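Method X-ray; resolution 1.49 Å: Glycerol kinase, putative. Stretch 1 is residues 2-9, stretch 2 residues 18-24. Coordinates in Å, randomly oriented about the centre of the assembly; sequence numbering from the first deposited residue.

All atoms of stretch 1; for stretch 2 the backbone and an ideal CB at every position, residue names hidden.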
# COMPACT_ATOMS: atom_id res chain seq x y z
N SER C 2 -23.42 -10.81 -48.39
CA SER C 2 -21.95 -10.75 -48.65
C SER C 2 -21.36 -9.51 -48.14
O SER C 2 -21.81 -8.42 -48.47
CB SER C 2 -21.66 -10.84 -50.10
OG SER C 2 -22.45 -11.91 -50.53
N MET C 3 -20.32 -9.71 -47.35
CA MET C 3 -19.91 -8.69 -46.44
C MET C 3 -18.42 -8.38 -46.67
O MET C 3 -17.62 -9.30 -46.61
CB MET C 3 -20.09 -9.16 -44.97
CG MET C 3 -19.66 -8.19 -43.84
SD MET C 3 -20.38 -6.56 -43.95
CE MET C 3 -21.80 -6.80 -42.92
N ASN C 4 -18.11 -7.12 -47.00
CA ASN C 4 -16.71 -6.72 -47.03
C ASN C 4 -16.31 -6.27 -45.63
O ASN C 4 -17.03 -5.49 -45.00
CB ASN C 4 -16.47 -5.56 -47.93
CG ASN C 4 -16.68 -5.88 -49.37
OD1 ASN C 4 -16.71 -7.01 -49.82
ND2 ASN C 4 -16.79 -4.82 -50.13
N VAL C 5 -15.09 -6.73 -45.23
CA VAL C 5 -14.54 -6.27 -43.97
C VAL C 5 -13.07 -5.94 -44.02
O VAL C 5 -12.36 -6.38 -44.89
CB VAL C 5 -14.77 -7.31 -42.82
CG1 VAL C 5 -16.33 -7.60 -42.53
CG2 VAL C 5 -14.00 -8.54 -43.12
N ILE C 6 -12.67 -5.14 -43.05
CA ILE C 6 -11.29 -4.73 -42.80
C ILE C 6 -10.90 -5.40 -41.47
O ILE C 6 -11.60 -5.22 -40.45
CB ILE C 6 -11.12 -3.22 -42.69
CG1 ILE C 6 -11.64 -2.51 -43.93
CG2 ILE C 6 -9.63 -2.84 -42.35
CD1 ILE C 6 -11.92 -1.03 -43.61
N LEU C 7 -9.80 -6.15 -41.47
CA LEU C 7 -9.28 -6.70 -40.17
C LEU C 7 -8.29 -5.68 -39.58
O LEU C 7 -7.32 -5.31 -40.25
CB LEU C 7 -8.62 -8.07 -40.30
CG LEU C 7 -7.85 -8.70 -39.16
CD1 LEU C 7 -8.67 -8.67 -37.85
CD2 LEU C 7 -7.16 -10.02 -39.47
N SER C 8 -8.57 -5.24 -38.34
CA SER C 8 -7.64 -4.37 -37.63
C SER C 8 -7.11 -5.16 -36.43
O SER C 8 -7.95 -5.60 -35.59
CB SER C 8 -8.31 -3.04 -37.21
OG SER C 8 -7.39 -2.28 -36.46
N ILE C 9 -5.76 -5.39 -36.37
CA ILE C 9 -5.17 -6.14 -35.27
C ILE C 9 -4.56 -5.07 -34.33
O ILE C 9 -3.72 -4.24 -34.77
CB ILE C 9 -4.06 -7.08 -35.76
CG1 ILE C 9 -4.70 -8.16 -36.70
CG2 ILE C 9 -3.25 -7.57 -34.52
CD1 ILE C 9 -3.66 -8.89 -37.54
N UNK C 18 -8.57 -8.38 -31.94
CA UNK C 18 -8.94 -8.35 -33.38
C UNK C 18 -10.31 -7.71 -33.54
O UNK C 18 -11.22 -7.93 -32.72
CB UNK C 18 -8.94 -9.76 -33.98
N UNK C 19 -10.38 -6.82 -34.53
CA UNK C 19 -11.58 -6.06 -34.89
C UNK C 19 -11.82 -6.21 -36.33
O UNK C 19 -10.93 -5.98 -37.15
CB UNK C 19 -11.46 -4.58 -34.52
N UNK C 20 -13.02 -6.67 -36.66
CA UNK C 20 -13.49 -6.67 -38.06
C UNK C 20 -14.46 -5.51 -38.21
O UNK C 20 -15.50 -5.49 -37.55
CB UNK C 20 -14.15 -8.00 -38.44
N UNK C 21 -14.09 -4.59 -39.07
CA UNK C 21 -14.86 -3.43 -39.39
C UNK C 21 -15.53 -3.57 -40.76
O UNK C 21 -14.90 -4.01 -41.71
CB UNK C 21 -13.97 -2.19 -39.35
N UNK C 22 -16.79 -3.18 -40.82
CA UNK C 22 -17.45 -3.07 -42.13
C UNK C 22 -16.92 -1.74 -42.76
O UNK C 22 -16.18 -1.00 -42.15
CB UNK C 22 -18.97 -3.08 -42.00
N UNK C 23 -17.33 -1.41 -43.99
CA UNK C 23 -16.81 -0.26 -44.68
C UNK C 23 -17.38 1.07 -44.28
O UNK C 23 -16.96 2.10 -44.78
CB UNK C 23 -17.03 -0.45 -46.18
N UNK C 24 -18.36 1.05 -43.35
CA UNK C 24 -18.84 2.22 -42.63
C UNK C 24 -18.27 2.33 -41.23
O UNK C 24 -18.65 3.19 -40.45
CB UNK C 24 -20.37 2.19 -42.56

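The two stretches run antiparallel, their axes approaching to 4.6 Å; paired residues are bridged across the sheet, and their side chains emerge on the same face and alternate faces along the strand.

Position 18 lies across from Ile9, in a non-hydrogen-bonded pair, and its CB points to the face that carries Leu7 and Ile9. The ideal CB is 4.0 Å from Leu7 CD1, and the backbone at 18 is extended (phi/psi -121/135). Any aliphatic side chain would suit, and a beta-branched one favours such a backbone. The residue is Val18: its CB sits 3.9 Å from Leu7 CD1, and its CG1 reaches to 4.4 Å from CG1 of Ile9.

Position 19 pairs with Ser8, and its CB turns to the other face, that of Ile6 and Ser8. The backbone does the binding here, with Ser8 N donating to O of residue 19 at 2.7 Å, nearly straight at 179°, and N of residue 19 donating to Ser8 O at 2.9 Å. Ser8 is small and fills little of this face, so many side chains would be tolerated, large ones included. Phe19 is found; chi1 is in the m well, and Ser8 O lies at the edge of the ring, near its plane.

Position 20 returns to the face of Leu7, its non-hydrogen-bonded partner. Its ideal CB is 4.5 Å from Val5 CB, and the side chains of Val5 and Leu7 offer a purely hydrocarbon surface. A large aliphatic or aromatic residue would suit, an aromatic ring being able to touch both. Phe20 does so: Leu7 CD1 sits over one face, 3.9 Å from the ring centroid and 17° off the normal, a CH-pi contact, while Val5 CG2 approaches the edge, 4.2 Å from Phe20 CD1.

Position 21 pairs with Ile6 through two hydrogen bonds, Ile6 N to O of residue 21 at 2.8 Å and N of residue 21 to Ile6 O at 2.9 Å. The CB points to the face of Ile6 and Ser8, where a long flat side chain can run beside Ser8. Tyr21 is such a residue: its CE2 lies 4.0 Å from Ser8 CB, at the ring edge, and its hydroxyl is hydrogen-bonded elsewhere in the structure.

At position 22 the CB points sideways, 4.2 Å from Met3 SD. A short side chain with an acceptor (Asp, Asn or Ser) suits, because the backbone N of residue 24 is close enough to be reached. Asp22 keeps the CB contact with Met3, while its OD1 accepts a weak hydrogen bond from that N at 2.9 Å.

Position 23 also points sideways, but the amide of Asn4 is within range of a longer side chain carrying an acceptor; Glu or Gln would suit. Glu23 has an extended chi2 and brings OE1 to 3.3 Å from Asn4 ND2, a weak but well-aligned hydrogen bond. A water donates to Asn4 O (2.7 Å from its oxygen) and accepts from Glu23 N (2.9 Å), linking the backbones.

Position 24 has nothing of stretch 1 nearby and little to restrict it; it is Glu24.

Stretch 2, residues 18-24: VFFYDEE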
# COMPACT_ATOMS: atom_id res chain seq x y z
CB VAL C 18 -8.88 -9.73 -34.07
CG1 VAL C 18 -7.45 -10.42 -34.03
CG2 VAL C 18 -9.94 -10.74 -33.48
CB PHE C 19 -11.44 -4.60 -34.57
CG PHE C 19 -11.26 -4.34 -33.12
CD1 PHE C 19 -12.31 -4.05 -32.33
CD2 PHE C 19 -10.01 -4.38 -32.57
CE1 PHE C 19 -12.16 -3.77 -31.02
CE2 PHE C 19 -9.85 -4.13 -31.28
CZ PHE C 19 -10.95 -3.84 -30.48
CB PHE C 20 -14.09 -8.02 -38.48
CG PHE C 20 -13.14 -9.16 -38.30
CD1 PHE C 20 -12.49 -9.71 -39.36
CD2 PHE C 20 -12.87 -9.70 -36.99
CE1 PHE C 20 -11.63 -10.80 -39.17
CE2 PHE C 20 -12.04 -10.79 -36.82
CZ PHE C 20 -11.38 -11.30 -37.92
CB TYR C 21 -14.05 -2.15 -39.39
CG TYR C 21 -13.56 -1.71 -38.02
CD1 TYR C 21 -14.28 -0.78 -37.31
CD2 TYR C 21 -12.32 -2.06 -37.52
CE1 TYR C 21 -13.91 -0.31 -36.10
CE2 TYR C 21 -11.96 -1.63 -36.27
CZ TYR C 21 -12.74 -0.71 -35.57
OH TYR C 21 -12.38 -0.20 -34.35
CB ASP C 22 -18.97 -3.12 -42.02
CG ASP C 22 -19.61 -1.90 -41.42
OD1 ASP C 22 -19.02 -0.81 -41.29
OD2 ASP C 22 -20.84 -2.06 -41.15
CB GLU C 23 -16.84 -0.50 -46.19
CG GLU C 23 -16.04 -1.74 -46.59
CD GLU C 23 -15.97 -2.06 -48.05
OE1 GLU C 23 -17.01 -1.91 -48.68
OE2 GLU C 23 -14.90 -2.47 -48.56
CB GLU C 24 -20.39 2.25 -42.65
CG GLU C 24 -20.97 2.26 -44.11
CD GLU C 24 -20.79 3.66 -44.83
OE1 GLU C 24 -20.70 4.73 -44.11
OE2 GLU C 24 -20.74 3.71 -46.12
O HOH W 1 -18.67 -3.37 -45.57
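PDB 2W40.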